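Local coordinates for protein leucine aminopeptidase 2 (Saccharomyces cerevisiae, PDB 2XQ0) that acts as a zinc-dependent aminopeptidase that preferentially cleaves di- and tripeptides and shows low epoxide hydrolase activity in vitro, at residues A[30-41]-A[164-175]; A[175-184]-A[194-202]. All coordinates share one frame; numbering follows the deposited sequence.

Interaction 1: residues A[30-41]-A[164-175]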
loop_
_atom_site.group_PDB
_atom_site.type_symbol
_atom_site.label_atom_id
_atom_site.label_comp_id
_atom_site.label_asym_id
_atom_site.label_seq_id
_atom_site.Cartn_x
_atom_site.Cartn_y
_atom_site.Cartn_z
ATOM N N VAL A 30 3.048 13.363 -22.857
ATOM C CA VAL A 30 2.630 12.023 -23.246
ATOM C C VAL A 30 1.126 12.028 -23.437
ATOM O O VAL A 30 0.365 12.082 -22.479
ATOM C CB VAL A 30 3.036 10.944 -22.223
ATOM C CG1 VAL A 30 2.527 9.579 -22.673
ATOM C CG2 VAL A 30 4.534 10.904 -22.060
ATOM N N LEU A 31 0.713 11.976 -24.697
ATOM C CA LEU A 31 -0.693 12.083 -25.061
ATOM C C LEU A 31 -1.428 10.752 -24.994
ATOM O O LEU A 31 -2.632 10.726 -24.792
ATOM C CB LEU A 31 -0.808 12.667 -26.467
ATOM C CG LEU A 31 0.016 13.954 -26.603
ATOM C CD1 LEU A 31 -0.081 14.519 -28.001
ATOM C CD2 LEU A 31 -0.425 14.966 -25.545
ATOM N N HIS A 32 -0.705 9.649 -25.177
ATOM C CA HIS A 32 -1.313 8.319 -25.122
ATOM C C HIS A 32 -0.233 7.250 -25.086
ATOM O O HIS A 32 0.840 7.429 -25.675
ATOM C CB HIS A 32 -2.229 8.079 -26.327
ATOM C CG HIS A 32 -2.984 6.787 -26.245
ATOM N ND1 HIS A 32 -4.081 6.621 -25.430
ATOM C CD2 HIS A 32 -2.776 5.591 -26.848
ATOM C CE1 HIS A 32 -4.523 5.380 -25.533
ATOM N NE2 HIS A 32 -3.747 4.733 -26.388
ATOM N N THR A 33 -0.520 6.147 -24.400
ATOM C CA THR A 33 0.389 5.000 -24.293
ATOM C C THR A 33 -0.330 3.702 -24.629
ATOM O O THR A 33 -1.356 3.370 -24.035
ATOM C CB THR A 33 0.951 4.844 -22.872
ATOM O OG1 THR A 33 1.575 6.064 -22.464
ATOM C CG2 THR A 33 1.971 3.704 -22.812
ATOM N N ASP A 34 0.215 2.946 -25.567
ATOM C CA ASP A 34 -0.399 1.670 -25.907
ATOM C C ASP A 34 0.580 0.548 -25.599
ATOM O O ASP A 34 1.747 0.615 -25.998
ATOM C CB ASP A 34 -0.801 1.655 -27.387
ATOM C CG ASP A 34 -1.362 0.303 -27.842
ATOM O OD1 ASP A 34 -2.399 -0.163 -27.301
ATOM O OD2 ASP A 34 -0.765 -0.289 -28.768
ATOM N N LEU A 35 0.106 -0.465 -24.878
ATOM C CA LEU A 35 0.913 -1.631 -24.543
ATOM C C LEU A 35 0.437 -2.822 -25.378
ATOM O O LEU A 35 -0.735 -3.158 -25.369
ATOM C CB LEU A 35 0.811 -1.941 -23.041
ATOM C CG LEU A 35 1.457 -0.913 -22.114
ATOM C CD1 LEU A 35 0.945 -0.999 -20.664
ATOM C CD2 LEU A 35 2.981 -1.058 -22.168
ATOM N N ASN A 36 1.349 -3.446 -26.115
ATOM C CA ASN A 36 1.008 -4.594 -26.936
ATOM C C ASN A 36 1.899 -5.741 -26.487
ATOM O O ASN A 36 3.060 -5.834 -26.885
ATOM C CB ASN A 36 1.203 -4.252 -28.419
ATOM C CG ASN A 36 0.940 -5.431 -29.330
ATOM O OD1 ASN A 36 0.563 -6.506 -28.878
ATOM N ND2 ASN A 36 1.154 -5.235 -30.627
ATOM N N LEU A 37 1.357 -6.599 -25.626
ATOM C CA LEU A 37 2.182 -7.525 -24.865
ATOM C C LEU A 37 1.782 -8.978 -25.036
ATOM O O LEU A 37 0.652 -9.303 -25.392
ATOM C CB LEU A 37 2.140 -7.174 -23.365
ATOM C CG LEU A 37 2.481 -5.725 -22.986
ATOM C CD1 LEU A 37 2.160 -5.482 -21.509
ATOM C CD2 LEU A 37 3.940 -5.378 -23.295
ATOM N N SER A 38 2.740 -9.849 -24.748
ATOM C CA SER A 38 2.513 -11.278 -24.743
ATOM C C SER A 38 3.139 -11.860 -23.478
ATOM O O SER A 38 4.288 -11.581 -23.162
ATOM C CB SER A 38 3.139 -11.906 -25.997
ATOM O OG SER A 38 2.892 -13.301 -26.030
ATOM N N VAL A 39 2.377 -12.679 -22.769
ATOM C CA VAL A 39 2.826 -13.308 -21.538
ATOM C C VAL A 39 3.280 -14.736 -21.796
ATOM O O VAL A 39 2.508 -15.550 -22.288
ATOM C CB VAL A 39 1.671 -13.384 -20.529
ATOM C CG1 VAL A 39 2.052 -14.265 -19.358
ATOM C CG2 VAL A 39 1.242 -11.982 -20.093
ATOM N N SER A 40 4.523 -15.042 -21.441
ATOM C CA SER A 40 5.070 -16.377 -21.624
ATOM C C SER A 40 5.440 -16.970 -20.286
ATOM O O SER A 40 6.466 -16.603 -19.721
ATOM C CB SER A 40 6.317 -16.350 -22.514
ATOM O OG SER A 40 6.911 -17.643 -22.587
ATOM N N PHE A 41 4.604 -17.890 -19.799
ATOM C CA PHE A 41 4.864 -18.637 -18.565
ATOM C C PHE A 41 6.047 -19.566 -18.753
ATOM O O PHE A 41 6.805 -19.825 -17.821
ATOM C CB PHE A 41 3.618 -19.424 -18.124
ATOM C CG PHE A 41 2.446 -18.541 -17.771
ATOM C CD1 PHE A 41 2.354 -17.958 -16.517
ATOM C CD2 PHE A 41 1.454 -18.277 -18.702
ATOM C CE1 PHE A 41 1.288 -17.127 -16.191
ATOM C CE2 PHE A 41 0.390 -17.446 -18.392
ATOM C CZ PHE A 41 0.304 -16.872 -17.131
ATOM N N LYS A 164 1.227 11.456 -16.537
ATOM C CA LYS A 164 0.013 10.648 -16.586
ATOM C C LYS A 164 -0.507 10.622 -18.015
ATOM O O LYS A 164 -0.445 11.624 -18.725
ATOM C CB LYS A 164 -1.057 11.217 -15.645
ATOM C CG LYS A 164 -0.514 11.545 -14.258
ATOM C CD LYS A 164 -1.530 11.237 -13.172
ATOM C CE LYS A 164 -2.496 12.383 -12.980
ATOM N NZ LYS A 164 -3.363 12.165 -11.788
ATOM N N SER A 165 -1.016 9.470 -18.422
ATOM C CA SER A 165 -1.360 9.199 -19.812
ATOM C C SER A 165 -2.529 8.240 -19.851
ATOM O O SER A 165 -2.619 7.363 -19.006
ATOM C CB SER A 165 -0.169 8.515 -20.485
ATOM O OG SER A 165 -0.490 8.067 -21.778
ATOM N N THR A 166 -3.425 8.404 -20.825
ATOM C CA THR A 166 -4.379 7.359 -21.126
ATOM C C THR A 166 -3.627 6.129 -21.651
ATOM O O THR A 166 -2.513 6.253 -22.195
ATOM C CB THR A 166 -5.405 7.844 -22.162
ATOM O OG1 THR A 166 -4.715 8.315 -23.328
ATOM C CG2 THR A 166 -6.222 8.998 -21.583
ATOM N N PHE A 167 -4.225 4.950 -21.480
ATOM C CA PHE A 167 -3.654 3.701 -21.984
ATOM C C PHE A 167 -4.652 2.887 -22.797
ATOM O O PHE A 167 -5.847 2.883 -22.523
ATOM C CB PHE A 167 -3.186 2.791 -20.843
ATOM C CG PHE A 167 -1.891 3.191 -20.228
ATOM C CD1 PHE A 167 -1.836 4.237 -19.323
ATOM C CD2 PHE A 167 -0.730 2.483 -20.502
ATOM C CE1 PHE A 167 -0.645 4.594 -18.740
ATOM C CE2 PHE A 167 0.484 2.845 -19.921
ATOM C CZ PHE A 167 0.526 3.898 -19.042
ATOM N N THR A 168 -4.140 2.185 -23.795
ATOM C CA THR A 168 -4.831 1.025 -24.342
ATOM C C THR A 168 -3.870 -0.137 -24.154
ATOM O O THR A 168 -2.661 0.073 -24.069
ATOM C CB THR A 168 -5.145 1.192 -25.838
ATOM O OG1 THR A 168 -4.028 1.801 -26.487
ATOM C CG2 THR A 168 -6.371 2.077 -26.037
ATOM N N ALA A 169 -4.385 -1.360 -24.112
ATOM C CA ALA A 169 -3.513 -2.509 -23.913
ATOM C C ALA A 169 -4.084 -3.764 -24.539
ATOM O O ALA A 169 -5.255 -4.086 -24.340
ATOM C CB ALA A 169 -3.263 -2.735 -22.422
ATOM N N SER A 170 -3.255 -4.479 -25.292
ATOM C CA SER A 170 -3.630 -5.814 -25.728
ATOM C C SER A 170 -2.652 -6.770 -25.108
ATOM O O SER A 170 -1.438 -6.571 -25.200
ATOM C CB SER A 170 -3.578 -5.944 -27.243
ATOM O OG SER A 170 -4.391 -4.958 -27.839
ATOM N N ILE A 171 -3.176 -7.806 -24.464
ATOM C CA ILE A 171 -2.321 -8.740 -23.761
ATOM C C ILE A 171 -2.668 -10.155 -24.180
ATOM O O ILE A 171 -3.779 -10.623 -23.974
ATOM C CB ILE A 171 -2.434 -8.588 -22.248
ATOM C CG1 ILE A 171 -2.184 -7.124 -21.861
ATOM C CG2 ILE A 171 -1.436 -9.498 -21.555
ATOM C CD1 ILE A 171 -2.417 -6.815 -20.419
ATOM N N GLU A 172 -1.711 -10.827 -24.795
ATOM C CA GLU A 172 -1.925 -12.207 -25.214
ATOM C C GLU A 172 -1.433 -13.125 -24.099
ATOM O O GLU A 172 -0.344 -12.926 -23.575
ATOM C CB GLU A 172 -1.152 -12.462 -26.503
ATOM C CG GLU A 172 -1.379 -13.842 -27.087
ATOM C CD GLU A 172 -0.604 -14.047 -28.369
ATOM O OE1 GLU A 172 0.414 -13.345 -28.565
ATOM O OE2 GLU A 172 -1.013 -14.914 -29.174
ATOM N N SER A 173 -2.242 -14.109 -23.730
ATOM C CA SER A 173 -1.875 -15.071 -22.689
ATOM C C SER A 173 -2.657 -16.362 -22.881
ATOM O O SER A 173 -3.792 -16.330 -23.351
ATOM C CB SER A 173 -2.187 -14.499 -21.301
ATOM O OG SER A 173 -1.773 -15.391 -20.271
ATOM N N PRO A 174 -2.064 -17.510 -22.513
ATOM C CA PRO A 174 -2.855 -18.745 -22.571
ATOM C C PRO A 174 -3.810 -18.882 -21.394
ATOM O O PRO A 174 -4.516 -19.879 -21.330
ATOM C CB PRO A 174 -1.795 -19.848 -22.523
ATOM C CG PRO A 174 -0.636 -19.221 -21.822
ATOM C CD PRO A 174 -0.644 -17.768 -22.204
ATOM N N LEU A 175 -3.813 -17.907 -20.479
ATOM C CA LEU A 175 -4.720 -17.890 -19.323
ATOM C C LEU A 175 -5.360 -16.501 -19.186
ATOM O O LEU A 175 -4.822 -15.527 -19.704
ATOM C CB LEU A 175 -3.952 -18.228 -18.039
ATOM C CG LEU A 175 -3.375 -19.643 -17.902
ATOM C CD1 LEU A 175 -2.394 -19.745 -16.743
ATOM C CD2 LEU A 175 -4.495 -20.667 -17.732
HETATM O O HOH W 1 -3.363 11.463 -22.019
#

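Interaction 2: residues A[175-184]-A[194-202]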
loop_
_atom_site.group_PDB
_atom_site.type_symbol
_atom_site.label_atom_id
_atom_site.label_comp_id
_atom_site.label_asym_id
_atom_site.label_seq_id
_atom_site.Cartn_x
_atom_site.Cartn_y
_atom_site.Cartn_z
ATOM N N LEU A 175 -3.813 -17.907 -20.479
ATOM C CA LEU A 175 -4.720 -17.890 -19.323
ATOM C C LEU A 175 -5.360 -16.501 -19.186
ATOM O O LEU A 175 -4.822 -15.527 -19.704
ATOM C CB LEU A 175 -3.952 -18.228 -18.039
ATOM C CG LEU A 175 -3.375 -19.643 -17.902
ATOM C CD1 LEU A 175 -2.394 -19.745 -16.743
ATOM C CD2 LEU A 175 -4.495 -20.667 -17.732
ATOM N N PRO A 176 -6.513 -16.415 -18.512
ATOM C CA PRO A 176 -7.181 -15.127 -18.257
ATOM C C PRO A 176 -6.245 -13.994 -17.761
ATOM O O PRO A 176 -5.273 -14.224 -17.042
ATOM C CB PRO A 176 -8.223 -15.494 -17.199
ATOM C CG PRO A 176 -8.630 -16.930 -17.579
ATOM C CD PRO A 176 -7.340 -17.565 -18.075
ATOM N N VAL A 177 -6.544 -12.776 -18.183
ATOM C CA VAL A 177 -5.742 -11.609 -17.838
ATOM C C VAL A 177 -6.665 -10.560 -17.257
ATOM O O VAL A 177 -7.759 -10.328 -17.783
ATOM C CB VAL A 177 -5.058 -10.971 -19.083
ATOM C CG1 VAL A 177 -4.376 -9.635 -18.728
ATOM C CG2 VAL A 177 -4.065 -11.924 -19.722
ATOM N N VAL A 178 -6.232 -9.934 -16.174
ATOM C CA VAL A 178 -6.857 -8.690 -15.754
ATOM C C VAL A 178 -5.828 -7.567 -15.819
ATOM O O VAL A 178 -4.619 -7.810 -15.750
ATOM C CB VAL A 178 -7.479 -8.780 -14.366
ATOM C CG1 VAL A 178 -8.522 -9.904 -14.329
ATOM C CG2 VAL A 178 -6.396 -8.995 -13.320
ATOM N N PHE A 179 -6.326 -6.346 -15.981
ATOM C CA PHE A 179 -5.500 -5.186 -16.256
ATOM C C PHE A 179 -6.151 -3.990 -15.571
ATOM O O PHE A 179 -7.353 -3.997 -15.330
ATOM C CB PHE A 179 -5.437 -4.938 -17.764
ATOM C CG PHE A 179 -4.682 -3.691 -18.149
ATOM C CD1 PHE A 179 -3.298 -3.702 -18.231
ATOM C CD2 PHE A 179 -5.364 -2.517 -18.457
ATOM C CE1 PHE A 179 -2.588 -2.540 -18.573
ATOM C CE2 PHE A 179 -4.680 -1.363 -18.801
ATOM C CZ PHE A 179 -3.292 -1.371 -18.877
ATOM N N SER A 180 -5.353 -2.971 -15.275
ATOM C CA SER A 180 -5.851 -1.741 -14.675
ATOM C C SER A 180 -6.544 -0.857 -15.709
ATOM O O SER A 180 -6.091 0.263 -16.015
ATOM C CB SER A 180 -4.684 -0.978 -14.072
ATOM O OG SER A 180 -3.671 -0.789 -15.050
ATOM N N GLY A 181 -7.637 -1.362 -16.251
ATOM C CA GLY A 181 -8.445 -0.622 -17.195
ATOM C C GLY A 181 -9.735 -1.373 -17.447
ATOM O O GLY A 181 -9.970 -2.427 -16.871
ATOM N N ILE A 182 -10.574 -0.825 -18.316
ATOM C CA ILE A 182 -11.861 -1.431 -18.605
ATOM C C ILE A 182 -11.714 -2.340 -19.810
ATOM O O ILE A 182 -11.185 -1.951 -20.843
ATOM C CB ILE A 182 -12.957 -0.374 -18.837
ATOM C CG1 ILE A 182 -13.144 0.451 -17.550
ATOM C CG2 ILE A 182 -14.270 -1.048 -19.244
ATOM C CD1 ILE A 182 -14.189 1.531 -17.629
ATOM N N ARG A 183 -12.133 -3.579 -19.642
ATOM C CA ARG A 183 -12.040 -4.565 -20.701
ATOM C C ARG A 183 -12.893 -4.158 -21.886
ATOM O O ARG A 183 -14.018 -3.690 -21.716
ATOM C CB ARG A 183 -12.506 -5.908 -20.158
ATOM C CG ARG A 183 -12.466 -7.024 -21.153
ATOM C CD ARG A 183 -11.083 -7.620 -21.266
ATOM N NE ARG A 183 -11.126 -8.733 -22.201
ATOM C CZ ARG A 183 -11.516 -9.960 -21.872
ATOM N NH1 ARG A 183 -11.855 -10.232 -20.626
ATOM N NH2 ARG A 183 -11.545 -10.917 -22.788
ATOM N N ILE A 184 -12.345 -4.307 -23.086
ATOM C CA ILE A 184 -13.124 -4.194 -24.310
ATOM C C ILE A 184 -13.660 -5.588 -24.614
ATOM O O ILE A 184 -12.906 -6.480 -24.995
ATOM C CB ILE A 184 -12.270 -3.668 -25.461
ATOM C CG1 ILE A 184 -11.810 -2.247 -25.140
ATOM C CG2 ILE A 184 -13.055 -3.701 -26.762
ATOM C CD1 ILE A 184 -10.712 -1.736 -26.035
ATOM N N TYR A 194 -6.519 -10.268 -24.688
ATOM C CA TYR A 194 -7.337 -9.445 -23.818
ATOM C C TYR A 194 -7.041 -7.968 -24.072
ATOM O O TYR A 194 -5.903 -7.523 -23.903
ATOM C CB TYR A 194 -7.060 -9.820 -22.357
ATOM C CG TYR A 194 -7.329 -11.284 -22.094
ATOM C CD1 TYR A 194 -8.518 -11.697 -21.500
ATOM C CD2 TYR A 194 -6.408 -12.261 -22.481
ATOM C CE1 TYR A 194 -8.776 -13.021 -21.276
ATOM C CE2 TYR A 194 -6.658 -13.595 -22.256
ATOM C CZ TYR A 194 -7.845 -13.968 -21.659
ATOM O OH TYR A 194 -8.104 -15.302 -21.444
ATOM N N ARG A 195 -8.065 -7.216 -24.481
ATOM C CA ARG A 195 -7.902 -5.787 -24.762
ATOM C C ARG A 195 -8.565 -4.941 -23.685
ATOM O O ARG A 195 -9.623 -5.316 -23.156
ATOM C CB ARG A 195 -8.471 -5.435 -26.134
ATOM C CG ARG A 195 -7.844 -6.215 -27.277
ATOM C CD ARG A 195 -8.436 -5.771 -28.598
ATOM N NE ARG A 195 -7.867 -6.496 -29.730
ATOM C CZ ARG A 195 -6.727 -6.165 -30.332
ATOM N NH1 ARG A 195 -6.027 -5.121 -29.907
ATOM N NH2 ARG A 195 -6.288 -6.876 -31.358
ATOM N N PHE A 196 -7.939 -3.809 -23.353
ATOM C CA PHE A 196 -8.421 -2.948 -22.266
ATOM C C PHE A 196 -8.237 -1.504 -22.664
ATOM O O PHE A 196 -7.430 -1.189 -23.533
ATOM C CB PHE A 196 -7.611 -3.157 -20.977
ATOM C CG PHE A 196 -7.595 -4.565 -20.485
ATOM C CD1 PHE A 196 -8.545 -5.009 -19.573
ATOM C CD2 PHE A 196 -6.624 -5.451 -20.920
ATOM C CE1 PHE A 196 -8.533 -6.301 -19.113
ATOM C CE2 PHE A 196 -6.610 -6.760 -20.467
ATOM C CZ PHE A 196 -7.562 -7.182 -19.554
ATOM N N GLU A 197 -8.940 -0.622 -21.978
ATOM C CA GLU A 197 -8.772 0.807 -22.187
ATOM C C GLU A 197 -8.782 1.500 -20.827
ATOM O O GLU A 197 -9.628 1.187 -19.981
ATOM C CB GLU A 197 -9.944 1.308 -23.020
ATOM C CG GLU A 197 -9.713 2.622 -23.691
ATOM C CD GLU A 197 -10.804 2.932 -24.693
ATOM O OE1 GLU A 197 -11.960 2.498 -24.461
ATOM O OE2 GLU A 197 -10.494 3.601 -25.708
ATOM N N GLN A 198 -7.846 2.423 -20.600
ATOM C CA GLN A 198 -7.881 3.257 -19.398
ATOM C C GLN A 198 -8.057 4.673 -19.900
ATOM O O GLN A 198 -7.108 5.273 -20.391
ATOM C CB GLN A 198 -6.596 3.137 -18.567
ATOM C CG GLN A 198 -6.614 4.014 -17.294
ATOM C CD GLN A 198 -7.927 3.864 -16.526
ATOM O OE1 GLN A 198 -8.829 4.694 -16.652
ATOM N NE2 GLN A 198 -8.049 2.784 -15.753
ATOM N N LYS A 199 -9.282 5.186 -19.846
ATOM C CA LYS A 199 -9.573 6.479 -20.467
ATOM C C LYS A 199 -9.283 7.682 -19.555
ATOM O O LYS A 199 -9.285 8.821 -20.016
ATOM C CB LYS A 199 -11.005 6.524 -21.023
ATOM C CG LYS A 199 -11.287 5.438 -22.054
ATOM C CD LYS A 199 -12.384 5.829 -23.049
ATOM C CE LYS A 199 -13.772 5.543 -22.514
ATOM N NZ LYS A 199 -14.805 5.606 -23.597
ATOM N N VAL A 200 -9.025 7.428 -18.271
ATOM C CA VAL A 200 -8.575 8.474 -17.351
ATOM C C VAL A 200 -7.052 8.427 -17.314
ATOM O O VAL A 200 -6.498 7.347 -17.156
ATOM C CB VAL A 200 -9.091 8.202 -15.907
ATOM C CG1 VAL A 200 -8.531 9.237 -14.931
ATOM C CG2 VAL A 200 -10.600 8.152 -15.871
ATOM N N PRO A 201 -6.360 9.579 -17.501
ATOM C CA PRO A 201 -4.892 9.505 -17.555
ATOM C C PRO A 201 -4.310 8.995 -16.238
ATOM O O PRO A 201 -4.781 9.400 -15.172
ATOM C CB PRO A 201 -4.453 10.962 -17.788
ATOM C CG PRO A 201 -5.654 11.677 -18.278
ATOM C CD PRO A 201 -6.867 10.936 -17.782
ATOM N N ILE A 202 -3.315 8.114 -16.310
ATOM C CA ILE A 202 -2.692 7.563 -15.100
ATOM C C ILE A 202 -1.153 7.544 -15.177
ATOM O O ILE A 202 -0.589 7.526 -16.273
ATOM C CB ILE A 202 -3.248 6.150 -14.754
ATOM C CG1 ILE A 202 -3.030 5.128 -15.898
ATOM C CG2 ILE A 202 -4.745 6.229 -14.377
ATOM C CD1 ILE A 202 -3.156 3.655 -15.433
HETATM O O HOH W 2 -10.734 -8.791 -25.090
#

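Interaction 1: residues A[30-41]-A[164-175]
T33 lies alongside F167, its CB over one face of the ring, 3.9 Å from the centroid, in a CH-pi contact, and its methyl CG2 comes within 3.4 Å of CE2 of F167. Threonine thus offers carbon to the ring while its OG1 lies beside S165 OG. L35 extends this buried side, its CD1 3.9 Å from CD2 of F167. The small A169 meets L35 CB while F179 of strand 177-179 covers it, and V39 CG2 touches I171 CG2. L35, A169, V39 and I171 fit here because they fill the interior without polar groups to satisfy. Strands 28-40 and 165-172 form the one parallel pairing in the large, otherwise antiparallel sheet of the M1 N-terminal domain, with backbone bonds bent near T33 and straighter beyond, L37 N to S170 O being almost linear (177°). The face carrying D34 and T168 is polar, and H32 reaches T168 from its beta bulge with L31. The imidazole edge is used twice: ND1 shares a hydrogen bond with T166 OG1 (2.8 Å), and NE2 donates to T168 OG1 (2.9 Å), which fixes the ring's rotation. T168 holds OG1 between its backbone N and carbonyl carbon (chi1 41°), where it can also donate to D34 OD1 at 2.7 Å, on the anti side. Looser is the solvent end at N36 and E172, where S38 OG stays 3.5 Å from E172 OE1.

Interaction 2: residues A[175-184]-A[194-202]
F179 CB sits almost exactly over the centre of the F196 ring, 3.2 Å from its centroid, a very tight CH-pi contact; the rings themselves meet obliquely. V177 CB similarly lies over a face of Y194, 4.1 Å from that centroid, and its CG2 touches CD2 of the tyrosine. R183 runs along the other strand from root to tip. Its CB borders the F196 ring and CG leans toward R195 O; a bend at chi2 (82°) then sets CD 3.6 Å from F196 CE1 and close to R195 O. NE donates to a water that also accepts from R195 N, CZ lies 3.5 Å from Y194 CD1, NH1 lies near that carbon at the tyrosine's edge, in the ring plane, and NH2, 3.4 Å from the same CD1, forms a salt bridge with D186. Arginine suits this edge because its methylenes run beside F196 while its charge reaches D186. A serine in place of Y194 would probably open a gap beside V177 and leave the R183 guanidinium without the ring carbon that backs one face. G181 approaches E197 O so closely that a CB would clash. Q198 NE2, also bonded to N280, donates to S180 O at 3.2 Å. Backbone bonds, among them I182 N to E197 O (2.8 Å), pair strands 182-183 and 193-199 as an antiparallel beta hairpin at the outer edge of the domain's large sheet.

Strand 165-172 joins the two contacts: it is the parallel partner of strand 28-40 in interaction 1 and the antiparallel neighbour of strand 193-199 from interaction 2, with probable hydrogen bonds from I171 N to Y194 O and from Q198 N to F167 O. L175 belongs to both. Interaction 1 lies within the sheet, where regular backbone bonding divides an apolar face from a polar one. Interaction 2 combines sheet edge with layer packing: strand 177-179 belongs to a second sheet and supplies aromatic and aliphatic core, whereas strand 182-183 adds a short, more exposed hairpin arm. F179 links the two cores, touching A169 and I171 besides F196.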